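Local coordinates for protein glypican-1 (Homo sapiens, PDB 4YWT) that carries heparan sulfate chains at the cell surface, binding alpha-4(V) collagen through them and taking part in Schwann cell myelination, at residues H57-P62 with E71-L76; N78-E83 with R247-L252; G127-L132 with W319-I324. The protein carries 3 engineered substitutions. One frame throughout, in Å; residues are numbered along the deposited sequence.

Contact 1: residues H57-P62 with E71-L76; sequences HLRICP and EMEENL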
ATOM      1  N   HIS A  57      22.460  -8.505 -41.285  1.00 74.47           N
ATOM      2  CA  HIS A  57      21.856  -9.540 -40.457  1.00 78.19           C
ATOM      3  C   HIS A  57      21.034  -9.005 -39.294  1.00 75.63           C
ATOM      4  O   HIS A  57      20.245  -9.745 -38.701  1.00 72.09           O
ATOM      5  CB  HIS A  57      22.953 -10.454 -39.923  1.00 80.04           C
ATOM      6  CG  HIS A  57      24.006  -9.728 -39.147  1.00 83.62           C
ATOM      7  ND1 HIS A  57      24.936  -8.905 -39.745  1.00 85.90           N
ATOM      8  CD2 HIS A  57      24.263  -9.684 -37.818  1.00 85.25           C
ATOM      9  CE1 HIS A  57      25.729  -8.394 -38.819  1.00 86.66           C
ATOM     10  NE2 HIS A  57      25.341  -8.850 -37.642  1.00 84.71           N
ATOM     11  N   LEU A  58      21.224  -7.729 -38.970  1.00 78.90           N
ATOM     12  CA  LEU A  58      20.620  -7.161 -37.774  1.00 82.34           C
ATOM     13  C   LEU A  58      19.099  -7.232 -37.838  1.00 83.40           C
ATOM     14  O   LEU A  58      18.477  -6.706 -38.762  1.00 87.43           O
ATOM     15  CB  LEU A  58      21.067  -5.707 -37.602  1.00 77.76           C
ATOM     16  CG  LEU A  58      22.562  -5.403 -37.738  1.00 75.10           C
ATOM     17  CD1 LEU A  58      22.795  -3.900 -37.754  1.00 73.45           C
ATOM     18  CD2 LEU A  58      23.362  -6.061 -36.624  1.00 74.31           C
ATOM     19  N   ARG A  59      18.509  -7.889 -36.845  1.00 84.71           N
ATOM     20  CA  ARG A  59      17.059  -7.939 -36.701  1.00 83.83           C
ATOM     21  C   ARG A  59      16.505  -6.710 -35.984  1.00 77.48           C
ATOM     22  O   ARG A  59      15.414  -6.239 -36.302  1.00 77.35           O
ATOM     23  CB  ARG A  59      16.643  -9.217 -35.970  1.00 95.12           C
ATOM     24  CG  ARG A  59      16.972 -10.493 -36.737  1.00103.95           C
ATOM     25  CD  ARG A  59      16.045 -10.694 -37.938  1.00108.99           C
ATOM     26  NE  ARG A  59      14.663 -10.963 -37.543  1.00111.07           N
ATOM     27  CZ  ARG A  59      13.642 -11.039 -38.392  1.00111.44           C
ATOM     28  NH1 ARG A  59      13.840 -10.869 -39.693  1.00113.03           N
ATOM     29  NH2 ARG A  59      12.420 -11.291 -37.941  1.00111.57           N
ATOM     30  N   ILE A  60      17.259  -6.202 -35.013  1.00 68.06           N
ATOM     31  CA  ILE A  60      16.776  -5.123 -34.154  1.00 59.13           C
ATOM     32  C   ILE A  60      17.441  -3.780 -34.451  1.00 55.29           C
ATOM     33  O   ILE A  60      16.775  -2.833 -34.871  1.00 55.64           O
ATOM     34  CB  ILE A  60      16.984  -5.458 -32.664  1.00 57.37           C
ATOM     35  CG1 ILE A  60      16.314  -6.789 -32.318  1.00 55.33           C
ATOM     36  CG2 ILE A  60      16.442  -4.341 -31.784  1.00 52.19           C
ATOM     37  CD1 ILE A  60      16.880  -7.455 -31.085  1.00 49.61           C
ATOM     38  N   CYS A  61      18.747  -3.698 -34.207  1.00 55.12           N
ATOM     39  CA  CYS A  61      19.501  -2.474 -34.456  1.00 56.34           C
ATOM     40  C   CYS A  61      19.353  -2.028 -35.905  1.00 57.85           C
ATOM     41  O   CYS A  61      19.305  -2.866 -36.808  1.00 52.23           O
ATOM     42  CB  CYS A  61      20.981  -2.671 -34.115  1.00 51.43           C
ATOM     43  SG  CYS A  61      21.302  -3.124 -32.395  1.00 88.10           S
ATOM     44  N   PRO A  62      19.270  -0.706 -36.129  1.00 56.43           N
ATOM     45  CA  PRO A  62      19.153  -0.152 -37.482  1.00 59.46           C
ATOM     46  C   PRO A  62      20.265  -0.670 -38.378  1.00 63.89           C
ATOM     47  O   PRO A  62      21.427  -0.666 -37.970  1.00 65.96           O
ATOM     48  CB  PRO A  62      19.280   1.356 -37.260  1.00 53.60           C
ATOM     49  CG  PRO A  62      18.823   1.566 -35.862  1.00 48.49           C
ATOM     50  CD  PRO A  62      19.265   0.350 -35.101  1.00 48.86           C
ATOM     51  N   GLU A  71      24.545 -13.599 -33.095  1.00 76.39           N
ATOM     52  CA  GLU A  71      24.717 -14.104 -31.739  1.00 78.95           C
ATOM     53  C   GLU A  71      24.943 -12.957 -30.758  1.00 76.84           C
ATOM     54  O   GLU A  71      24.396 -12.955 -29.653  1.00 76.25           O
ATOM     55  CB  GLU A  71      25.886 -15.090 -31.678  1.00 78.95           C
ATOM     56  CG  GLU A  71      25.652 -16.375 -32.459  1.00 82.59           C
ATOM     57  CD  GLU A  71      26.935 -17.144 -32.720  1.00 87.65           C
ATOM     58  OE1 GLU A  71      27.867 -17.044 -31.896  1.00 88.74           O
ATOM     59  OE2 GLU A  71      27.010 -17.852 -33.747  1.00 88.84           O
ATOM     60  N   MET A  72      25.745 -11.981 -31.173  1.00 75.90           N
ATOM     61  CA  MET A  72      26.016 -10.807 -30.354  1.00 70.68           C
ATOM     62  C   MET A  72      24.749 -10.002 -30.089  1.00 63.62           C
ATOM     63  O   MET A  72      24.463  -9.640 -28.948  1.00 61.72           O
ATOM     64  CB  MET A  72      27.065  -9.913 -31.018  1.00 71.71           C
ATOM     65  CG  MET A  72      28.458 -10.514 -31.076  1.00 76.65           C
ATOM     66  SD  MET A  72      29.657  -9.381 -31.803  1.00 67.67           S
ATOM     67  CE  MET A  72      29.543  -7.999 -30.668  1.00 63.67           C
ATOM     68  N   GLU A  73      23.996  -9.728 -31.150  1.00 58.59           N
ATOM     69  CA  GLU A  73      22.768  -8.948 -31.045  1.00 62.43           C
ATOM     70  C   GLU A  73      21.762  -9.633 -30.126  1.00 61.15           C
ATOM     71  O   GLU A  73      21.182  -8.998 -29.240  1.00 66.37           O
ATOM     72  CB  GLU A  73      22.154  -8.724 -32.431  1.00 56.47           C
ATOM     73  CG  GLU A  73      21.289  -7.474 -32.535  1.00 54.47           C
ATOM     74  CD  GLU A  73      20.445  -7.449 -33.797  1.00 54.61           C
ATOM     75  OE1 GLU A  73      20.184  -8.533 -34.361  1.00 64.79           O
ATOM     76  OE2 GLU A  73      20.045  -6.347 -34.226  1.00 53.58           O
ATOM     77  N   GLU A  74      21.568 -10.932 -30.337  1.00 61.99           N
ATOM     78  CA  GLU A  74      20.654 -11.715 -29.511  1.00 63.40           C
ATOM     79  C   GLU A  74      21.083 -11.712 -28.044  1.00 62.00           C
ATOM     80  O   GLU A  74      20.271 -11.448 -27.148  1.00 61.71           O
ATOM     81  CB  GLU A  74      20.562 -13.152 -30.029  1.00 70.64           C
ATOM     82  CG  GLU A  74      19.806 -13.290 -31.342  1.00 76.27           C
ATOM     83  CD  GLU A  74      19.791 -14.716 -31.860  1.00 85.13           C
ATOM     84  OE1 GLU A  74      20.592 -15.539 -31.369  1.00 88.89           O
ATOM     85  OE2 GLU A  74      18.973 -15.016 -32.756  1.00 85.49           O
ATOM     86  N   ASN A  75      22.361 -12.000 -27.808  1.00 61.79           N
ATOM     87  CA  ASN A  75      22.913 -12.019 -26.457  1.00 61.68           C
ATOM     88  C   ASN A  75      22.727 -10.690 -25.729  1.00 63.07           C
ATOM     89  O   ASN A  75      22.290 -10.658 -24.575  1.00 61.11           O
ATOM     90  CB  ASN A  75      24.398 -12.383 -26.496  1.00 63.63           C
ATOM     91  CG  ASN A  75      24.630 -13.870 -26.688  1.00 67.79           C
ATOM     92  OD1 ASN A  75      23.824 -14.697 -26.262  1.00 72.74           O
ATOM     93  ND2 ASN A  75      25.740 -14.219 -27.330  1.00 68.31           N
ATOM     94  N   LEU A  76      23.056  -9.598 -26.409  1.00 62.56           N
ATOM     95  CA  LEU A  76      22.913  -8.267 -25.830  1.00 61.05           C
ATOM     96  C   LEU A  76      21.446  -7.925 -25.576  1.00 57.41           C
ATOM     97  O   LEU A  76      21.119  -7.247 -24.599  1.00 56.07           O
ATOM     98  CB  LEU A  76      23.555  -7.217 -26.739  1.00 57.23           C
ATOM     99  CG  LEU A  76      25.084  -7.244 -26.791  1.00 58.18           C
ATOM    100  CD1 LEU A  76      25.607  -6.246 -27.812  1.00 55.16           C
ATOM    101  CD2 LEU A  76      25.673  -6.965 -25.416  1.00 54.61           C
TER
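Three consecutive backbone N-H groups, of R59, I60 and C61, converge on the carboxylate of E73, so that the loop 57-62 is strapped to helix 70-129 by one side chain. With CG anti to the backbone N (chi1 -154°) and the chain extended beyond it, E73 reaches from the helix to the backbone of the loop. R59 N meets the syn lone pair of E73 OE1 at 3.1 Å. The other oxygen, E73 OE2, is gripped twice: I60 N comes from above the carboxylate plane at 2.9 Å, and C61 N, also 2.9 Å from E73 OE2, lies nearly along its C-O axis. Carbon closes round this oxygen, with I60 CB 3.5 Å and L58 CB 3.6 Å from E73 OE2, while M250 of helix 243-253 packs on E73 and on I60 and C61. The outer side is looser: R59 touches through CB, and its bent chain then leads off into an exposed position, NE remaining 6.8 Å from E73 OE1. C61 is also disulfide-bonded to C255, anchoring the loop a second time. Three amide donors to a buried acid would be expected to stabilise its negative charge without a direct salt bridge to R59.

Contact 2: residues N78-E83 with R247-L252; sequences NRSHAE and RAVMKL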
ATOM      1  N   ASN A  78      18.986 -10.181 -24.857  1.00 61.05           N
ATOM      2  CA  ASN A  78      18.712 -10.939 -23.641  1.00 59.99           C
ATOM      3  C   ASN A  78      19.239 -10.225 -22.402  1.00 62.80           C
ATOM      4  O   ASN A  78      18.547 -10.119 -21.381  1.00 61.09           O
ATOM      5  CB  ASN A  78      19.331 -12.337 -23.732  1.00 65.95           C
ATOM      6  CG  ASN A  78      18.315 -13.405 -24.089  1.00 67.22           C
ATOM      7  OD1 ASN A  78      17.870 -13.500 -25.232  1.00 68.61           O
ATOM      8  ND2 ASN A  78      17.952 -14.225 -23.108  1.00 66.94           N
ATOM      9  N   ARG A  79      20.467  -9.725 -22.509  1.00 61.73           N
ATOM     10  CA  ARG A  79      21.112  -9.023 -21.407  1.00 63.56           C
ATOM     11  C   ARG A  79      20.322  -7.793 -20.971  1.00 58.66           C
ATOM     12  O   ARG A  79      19.952  -7.673 -19.804  1.00 56.49           O
ATOM     13  CB  ARG A  79      22.534  -8.614 -21.791  1.00 70.13           C
ATOM     14  CG  ARG A  79      23.280  -7.920 -20.668  1.00 74.17           C
ATOM     15  CD  ARG A  79      23.311  -8.802 -19.432  1.00 79.38           C
ATOM     16  NE  ARG A  79      23.921 -10.098 -19.710  1.00 86.34           N
ATOM     17  CZ  ARG A  79      25.227 -10.329 -19.656  1.00 93.34           C
ATOM     18  NH1 ARG A  79      26.055  -9.351 -19.319  1.00 93.61           N
ATOM     19  NH2 ARG A  79      25.705 -11.536 -19.926  1.00 96.17           N
ATOM     20  N   SER A  80      20.067  -6.889 -21.911  1.00 57.28           N
ATOM     21  CA  SER A  80      19.345  -5.654 -21.610  1.00 53.91           C
ATOM     22  C   SER A  80      17.951  -5.934 -21.048  1.00 49.46           C
ATOM     23  O   SER A  80      17.503  -5.269 -20.103  1.00 47.40           O
ATOM     24  CB  SER A  80      19.244  -4.780 -22.863  1.00 47.68           C
ATOM     25  OG  SER A  80      18.711  -5.507 -23.954  1.00 46.22           O
ATOM     26  N   HIS A  81      17.275  -6.926 -21.624  1.00 50.54           N
ATOM     27  CA  HIS A  81      15.956  -7.331 -21.145  1.00 45.99           C
ATOM     28  C   HIS A  81      16.009  -7.783 -19.683  1.00 48.40           C
ATOM     29  O   HIS A  81      15.250  -7.290 -18.831  1.00 45.25           O
ATOM     30  CB  HIS A  81      15.392  -8.447 -22.024  1.00 48.01           C
ATOM     31  CG  HIS A  81      14.087  -8.999 -21.542  1.00 58.06           C
ATOM     32  ND1 HIS A  81      14.005 -10.073 -20.683  1.00 59.09           N
ATOM     33  CD2 HIS A  81      12.811  -8.624 -21.799  1.00 60.38           C
ATOM     34  CE1 HIS A  81      12.735 -10.336 -20.433  1.00 60.69           C
ATOM     35  NE2 HIS A  81      11.991  -9.472 -21.097  1.00 60.97           N
ATOM     36  N   ALA A  82      16.916  -8.716 -19.402  1.00 47.10           N
ATOM     37  CA  ALA A  82      17.107  -9.222 -18.046  1.00 49.88           C
ATOM     38  C   ALA A  82      17.430  -8.091 -17.071  1.00 52.34           C
ATOM     39  O   ALA A  82      16.963  -8.086 -15.929  1.00 52.36           O
ATOM     40  CB  ALA A  82      18.208 -10.270 -18.024  1.00 51.40           C
ATOM     41  N   GLU A  83      18.225  -7.132 -17.536  1.00 49.36           N
ATOM     42  CA  GLU A  83      18.615  -5.989 -16.718  1.00 46.91           C
ATOM     43  C   GLU A  83      17.405  -5.123 -16.361  1.00 49.12           C
ATOM     44  O   GLU A  83      17.220  -4.746 -15.194  1.00 54.06           O
ATOM     45  CB  GLU A  83      19.683  -5.165 -17.443  1.00 47.47           C
ATOM     46  CG  GLU A  83      21.051  -5.842 -17.476  1.00 51.15           C
ATOM     47  CD  GLU A  83      21.994  -5.236 -18.501  1.00 58.67           C
ATOM     48  OE1 GLU A  83      21.520  -4.520 -19.408  1.00 57.87           O
ATOM     49  OE2 GLU A  83      23.215  -5.482 -18.401  1.00 57.04           O
ATOM     50  N   ARG A 247      12.768  -5.651 -27.784  1.00 46.46           N
ATOM     51  CA  ARG A 247      13.457  -5.082 -28.939  1.00 52.27           C
ATOM     52  C   ARG A 247      13.748  -3.596 -28.748  1.00 51.63           C
ATOM     53  O   ARG A 247      14.833  -3.119 -29.084  1.00 46.27           O
ATOM     54  CB  ARG A 247      12.636  -5.281 -30.214  1.00 58.61           C
ATOM     55  CG  ARG A 247      12.511  -6.725 -30.669  1.00 67.55           C
ATOM     56  CD  ARG A 247      11.765  -6.824 -31.995  1.00 72.52           C
ATOM     57  NE  ARG A 247      10.502  -6.091 -31.980  1.00 77.28           N
ATOM     58  CZ  ARG A 247      10.311  -4.920 -32.581  1.00 80.82           C
ATOM     59  NH1 ARG A 247      11.304  -4.344 -33.241  1.00 81.06           N
ATOM     60  NH2 ARG A 247       9.131  -4.321 -32.516  1.00 80.98           N
ATOM     61  N   ALA A 248      12.771  -2.868 -28.211  1.00 44.20           N
ATOM     62  CA  ALA A 248      12.929  -1.432 -27.995  1.00 45.92           C
ATOM     63  C   ALA A 248      14.012  -1.134 -26.962  1.00 43.56           C
ATOM     64  O   ALA A 248      14.713  -0.126 -27.056  1.00 42.29           O
ATOM     65  CB  ALA A 248      11.612  -0.817 -27.571  1.00 39.14           C
ATOM     66  N   VAL A 249      14.141  -2.016 -25.976  1.00 43.15           N
ATOM     67  CA  VAL A 249      15.147  -1.867 -24.933  1.00 40.18           C
ATOM     68  C   VAL A 249      16.525  -2.212 -25.482  1.00 49.42           C
ATOM     69  O   VAL A 249      17.509  -1.540 -25.168  1.00 48.78           O
ATOM     70  CB  VAL A 249      14.826  -2.748 -23.706  1.00 48.97           C
ATOM     71  CG1 VAL A 249      16.037  -2.879 -22.795  1.00 50.19           C
ATOM     72  CG2 VAL A 249      13.649  -2.169 -22.942  1.00 38.20           C
ATOM     73  N   MET A 250      16.592  -3.252 -26.308  1.00 50.56           N
ATOM     74  CA  MET A 250      17.838  -3.585 -26.991  1.00 44.53           C
ATOM     75  C   MET A 250      18.304  -2.408 -27.841  1.00 44.68           C
ATOM     76  O   MET A 250      19.483  -2.055 -27.836  1.00 45.51           O
ATOM     77  CB  MET A 250      17.673  -4.831 -27.863  1.00 47.12           C
ATOM     78  CG  MET A 250      18.834  -5.061 -28.820  1.00 50.09           C
ATOM     79  SD  MET A 250      20.428  -5.095 -27.975  1.00 54.07           S
ATOM     80  CE  MET A 250      21.556  -4.997 -29.361  1.00 54.22           C
ATOM     81  N   LYS A 251      17.367  -1.800 -28.561  1.00 44.00           N
ATOM     82  CA  LYS A 251      17.666  -0.632 -29.377  1.00 50.15           C
ATOM     83  C   LYS A 251      18.120   0.533 -28.506  1.00 46.94           C
ATOM     84  O   LYS A 251      19.022   1.287 -28.871  1.00 50.30           O
ATOM     85  CB  LYS A 251      16.443  -0.231 -30.204  1.00 49.03           C
ATOM     86  CG  LYS A 251      16.688   0.918 -31.170  1.00 54.39           C
ATOM     87  CD  LYS A 251      15.729   0.858 -32.350  1.00 53.13           C
ATOM     88  CE  LYS A 251      16.041   1.935 -33.378  1.00 57.07           C
ATOM     89  NZ  LYS A 251      15.715   3.299 -32.880  1.00 58.52           N
ATOM     90  N   LEU A 252      17.490   0.662 -27.344  1.00 42.11           N
ATOM     91  CA  LEU A 252      17.790   1.736 -26.408  1.00 41.40           C
ATOM     92  C   LEU A 252      19.200   1.649 -25.831  1.00 42.36           C
ATOM     93  O   LEU A 252      19.909   2.651 -25.750  1.00 42.64           O
ATOM     94  CB  LEU A 252      16.773   1.732 -25.265  1.00 39.96           C
ATOM     95  CG  LEU A 252      17.020   2.741 -24.142  1.00 39.27           C
ATOM     96  CD1 LEU A 252      16.778   4.155 -24.640  1.00 38.96           C
ATOM     97  CD2 LEU A 252      16.152   2.435 -22.927  1.00 38.55           C
TER
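No flat group stacks where S80 and H81 meet V249: neither a face nor an edge of the H81 imidazole touches helix 247-252, and H81 takes part through its backbone, N lying 4.4 Å from V249 CG1. This is a helix-helix crossing in the elongated, mainly alpha-helical glypican fold, helix 78-83 passing helix 247-252 at 105° with their axes 8.6 Å apart. The small S80 sits at the crossing point and lets the backbones close in, its CA being 6.0 Å from M250 CA. V249 holds CG1 anti to its backbone N (chi1 165°), which carries that methyl across to the serine, 3.7 Å from S80 CB. M250 CG also lies anti to N, but the chain bends at chi2 and runs off beside helix 70-129, over E73, L76 and A77, leaving its CA and CB near the serine. The interface is therefore purely van der Waals, and no hydrogen bond spans it. N78, an established glycosylation site that carries no sugar here, points its CB away from the crossing. The S80 hydroxyl turns back to its own helix, hydrogen-bonding to the carbonyl oxygens of L76 and A77, and presents OG 3.7 Å from M250 CA.

Contact 3: residues G127-L132 with W319-I324; sequences GAFGEL and WLAEAI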
ATOM      1  N   GLY A 127      -9.296  -3.010  42.161  1.00 52.97           N
ATOM      2  CA  GLY A 127      -9.059  -2.037  43.210  1.00 54.95           C
ATOM      3  C   GLY A 127     -10.123  -0.955  43.248  1.00 57.02           C
ATOM      4  O   GLY A 127     -10.571  -0.547  44.320  1.00 61.82           O
ATOM      5  N   ALA A 128     -10.536  -0.499  42.070  1.00 54.29           N
ATOM      6  CA  ALA A 128     -11.450   0.632  41.957  1.00 56.19           C
ATOM      7  C   ALA A 128     -12.905   0.256  42.220  1.00 53.51           C
ATOM      8  O   ALA A 128     -13.689   1.087  42.678  1.00 56.19           O
ATOM      9  CB  ALA A 128     -11.320   1.267  40.578  1.00 49.06           C
ATOM     10  N   PHE A 129     -13.269  -0.990  41.931  1.00 49.59           N
ATOM     11  CA  PHE A 129     -14.672  -1.391  41.970  1.00 51.45           C
ATOM     12  C   PHE A 129     -14.918  -2.682  42.750  1.00 53.41           C
ATOM     13  O   PHE A 129     -16.042  -2.947  43.178  1.00 55.08           O
ATOM     14  CB  PHE A 129     -15.207  -1.541  40.544  1.00 44.19           C
ATOM     15  CG  PHE A 129     -14.955  -0.342  39.675  1.00 43.03           C
ATOM     16  CD1 PHE A 129     -15.492   0.892  40.002  1.00 40.75           C
ATOM     17  CD2 PHE A 129     -14.183  -0.450  38.530  1.00 37.96           C
ATOM     18  CE1 PHE A 129     -15.261   1.998  39.205  1.00 42.81           C
ATOM     19  CE2 PHE A 129     -13.950   0.651  37.729  1.00 34.97           C
ATOM     20  CZ  PHE A 129     -14.490   1.877  38.066  1.00 37.43           C
ATOM     21  N   GLY A 130     -13.874  -3.487  42.928  1.00 55.06           N
ATOM     22  CA  GLY A 130     -13.981  -4.709  43.706  1.00 53.48           C
ATOM     23  C   GLY A 130     -14.874  -5.785  43.112  1.00 54.20           C
ATOM     24  O   GLY A 130     -14.703  -6.193  41.958  1.00 50.33           O
ATOM     25  N   GLU A 131     -15.829  -6.247  43.915  1.00 48.57           N
ATOM     26  CA  GLU A 131     -16.732  -7.324  43.519  1.00 49.52           C
ATOM     27  C   GLU A 131     -17.594  -6.932  42.324  1.00 43.20           C
ATOM     28  O   GLU A 131     -18.073  -7.796  41.588  1.00 44.43           O
ATOM     29  CB  GLU A 131     -17.621  -7.735  44.695  1.00 47.33           C
ATOM     30  N   LEU A 132     -17.792  -5.629  42.145  1.00 35.04           N
ATOM     31  CA  LEU A 132     -18.515  -5.112  40.990  1.00 39.66           C
ATOM     32  C   LEU A 132     -17.868  -5.588  39.695  1.00 45.64           C
ATOM     33  O   LEU A 132     -18.554  -6.009  38.764  1.00 48.69           O
ATOM     34  CB  LEU A 132     -18.563  -3.585  41.015  1.00 34.44           C
ATOM     35  CG  LEU A 132     -19.652  -2.923  41.857  1.00 42.78           C
ATOM     36  CD1 LEU A 132     -19.790  -1.461  41.473  1.00 46.26           C
ATOM     37  CD2 LEU A 132     -20.978  -3.650  41.703  1.00 44.91           C
ATOM     38  N   TRP A 319     -13.829   4.436  29.385  1.00 43.64           N
ATOM     39  CA  TRP A 319     -15.262   4.646  29.225  1.00 28.94           C
ATOM     40  C   TRP A 319     -16.056   3.627  30.030  1.00 36.05           C
ATOM     41  O   TRP A 319     -17.091   3.962  30.614  1.00 44.60           O
ATOM     42  CB  TRP A 319     -15.662   4.583  27.751  1.00 28.40           C
ATOM     43  CG  TRP A 319     -15.081   5.692  26.936  1.00 33.65           C
ATOM     44  CD1 TRP A 319     -14.083   5.595  26.012  1.00 30.89           C
ATOM     45  CD2 TRP A 319     -15.450   7.075  26.987  1.00 37.01           C
ATOM     46  NE1 TRP A 319     -13.815   6.831  25.475  1.00 27.94           N
ATOM     47  CE2 TRP A 319     -14.639   7.757  26.058  1.00 28.81           C
ATOM     48  CE3 TRP A 319     -16.390   7.802  27.725  1.00 36.72           C
ATOM     49  CZ2 TRP A 319     -14.740   9.132  25.845  1.00 32.80           C
ATOM     50  CZ3 TRP A 319     -16.489   9.167  27.514  1.00 33.42           C
ATOM     51  CH2 TRP A 319     -15.669   9.817  26.581  1.00 38.51           C
ATOM     52  N   LEU A 320     -15.577   2.386  30.061  1.00 29.78           N
ATOM     53  CA  LEU A 320     -16.215   1.374  30.903  1.00 29.00           C
ATOM     54  C   LEU A 320     -16.218   1.812  32.372  1.00 38.35           C
ATOM     55  O   LEU A 320     -17.254   1.779  33.049  1.00 38.89           O
ATOM     56  CB  LEU A 320     -15.514   0.022  30.753  1.00 37.87           C
ATOM     57  CG  LEU A 320     -15.594  -0.647  29.378  1.00 36.01           C
ATOM     58  CD1 LEU A 320     -14.895  -1.998  29.399  1.00 36.11           C
ATOM     59  CD2 LEU A 320     -17.042  -0.796  28.932  1.00 28.17           C
ATOM     60  N   ALA A 321     -15.051   2.238  32.847  1.00 36.94           N
ATOM     61  CA  ALA A 321     -14.888   2.704  34.219  1.00 40.33           C
ATOM     62  C   ALA A 321     -15.787   3.901  34.516  1.00 39.65           C
ATOM     63  O   ALA A 321     -16.366   3.998  35.603  1.00 38.07           O
ATOM     64  CB  ALA A 321     -13.431   3.061  34.485  1.00 30.79           C
ATOM     65  N   GLU A 322     -15.902   4.808  33.550  1.00 31.28           N
ATOM     66  CA  GLU A 322     -16.763   5.975  33.719  1.00 44.11           C
ATOM     67  C   GLU A 322     -18.230   5.553  33.827  1.00 37.65           C
ATOM     68  O   GLU A 322     -18.992   6.103  34.631  1.00 36.14           O
ATOM     69  CB  GLU A 322     -16.569   6.960  32.565  1.00 49.00           C
ATOM     70  CG  GLU A 322     -17.369   8.247  32.708  1.00 59.12           C
ATOM     71  CD  GLU A 322     -16.820   9.373  31.854  1.00 66.44           C
ATOM     72  OE1 GLU A 322     -15.586   9.572  31.853  1.00 70.14           O
ATOM     73  OE2 GLU A 322     -17.621  10.061  31.186  1.00 68.22           O
ATOM     74  N   ALA A 323     -18.613   4.564  33.024  1.00 35.63           N
ATOM     75  CA  ALA A 323     -19.971   4.029  33.063  1.00 38.35           C
ATOM     76  C   ALA A 323     -20.277   3.396  34.417  1.00 46.30           C
ATOM     77  O   ALA A 323     -21.355   3.605  34.983  1.00 50.88           O
ATOM     78  CB  ALA A 323     -20.172   3.016  31.954  1.00 33.31           C
ATOM     79  N   ILE A 324     -19.325   2.625  34.935  1.00 44.57           N
ATOM     80  CA  ILE A 324     -19.511   1.963  36.222  1.00 46.98           C
ATOM     81  C   ILE A 324     -19.591   2.977  37.368  1.00 48.70           C
ATOM     82  O   ILE A 324     -20.470   2.876  38.232  1.00 51.80           O
ATOM     83  CB  ILE A 324     -18.386   0.947  36.495  1.00 46.50           C
ATOM     84  CG1 ILE A 324     -18.514  -0.237  35.533  1.00 48.84           C
ATOM     85  CG2 ILE A 324     -18.442   0.453  37.931  1.00 45.43           C
ATOM     86  CD1 ILE A 324     -17.457  -1.301  35.721  1.00 49.04           C
TER
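This is an apolar packing contact at the far end of the long helix 70-129, where F129 and L132, one on each side of a sharp break in the chain, lean against A321 and I324 of helix 316-328. The F129 ring carries most of it. I324 places CG1 beside its backbone N (chi1 -69°) and CG2 anti to it, and CG2 sits over one face of the ring in a CH-pi contact. I324 CG2 lies 3.9 Å from the F129 ring centroid, 20° off the normal, and is 3.6 Å from F129 CD1. The opposite face is occupied from within the ring's own segment by A128 CB, so the phenyl is sandwiched between two aliphatic groups, and F125 adds an edge-to-face partner. At its far end, F129 CZ comes 3.9 Å from A321 CB. A321 O lies oblique to the ring, 3.8 Å from F129 CZ, and accepts a hydrogen bond from N325 ND2. L132 contributes a lighter touch: its CD1 is 4.2 Å from I324 CG2, the same methyl that covers the F129 face. Between F129 and L132 lies G130, whose positive phi (66°) turns the chain out of helix 70-129 and which serves as N-cap of helix 131-134; a weak hydrogen bond from L132 N to F129 O spans the turn. Beyond the contact, L132 packs on L173, Q176 and L177 of helix 158-177, F129 and L132 both touch Q328 further along helix 316-328, and L320 and A323 of that helix pack against L208 and A204 of helix 204-236.

In the fold
Helix 70-129 runs through all three contacts. Contacts 1 and 2 form one continuous cluster, their centres about 10 Å apart: I60 CG2 packs 3.4 Å from R247 O, and C61 SG lies 3.6 Å from M250 CE, so helix 243-253 packs on both the loop and the long helix. Contact 3 lies on the opposite side of the chain's centre, about 80 Å from contact 1 and 70 Å from contact 2 between centres, with nearest atoms about 63 and 52 Å away. Between residues 78-83 and 127-132 the same helix carries the glycan on N115. Each contact is structural, and none includes a residue of the calcium site at D387 and D390.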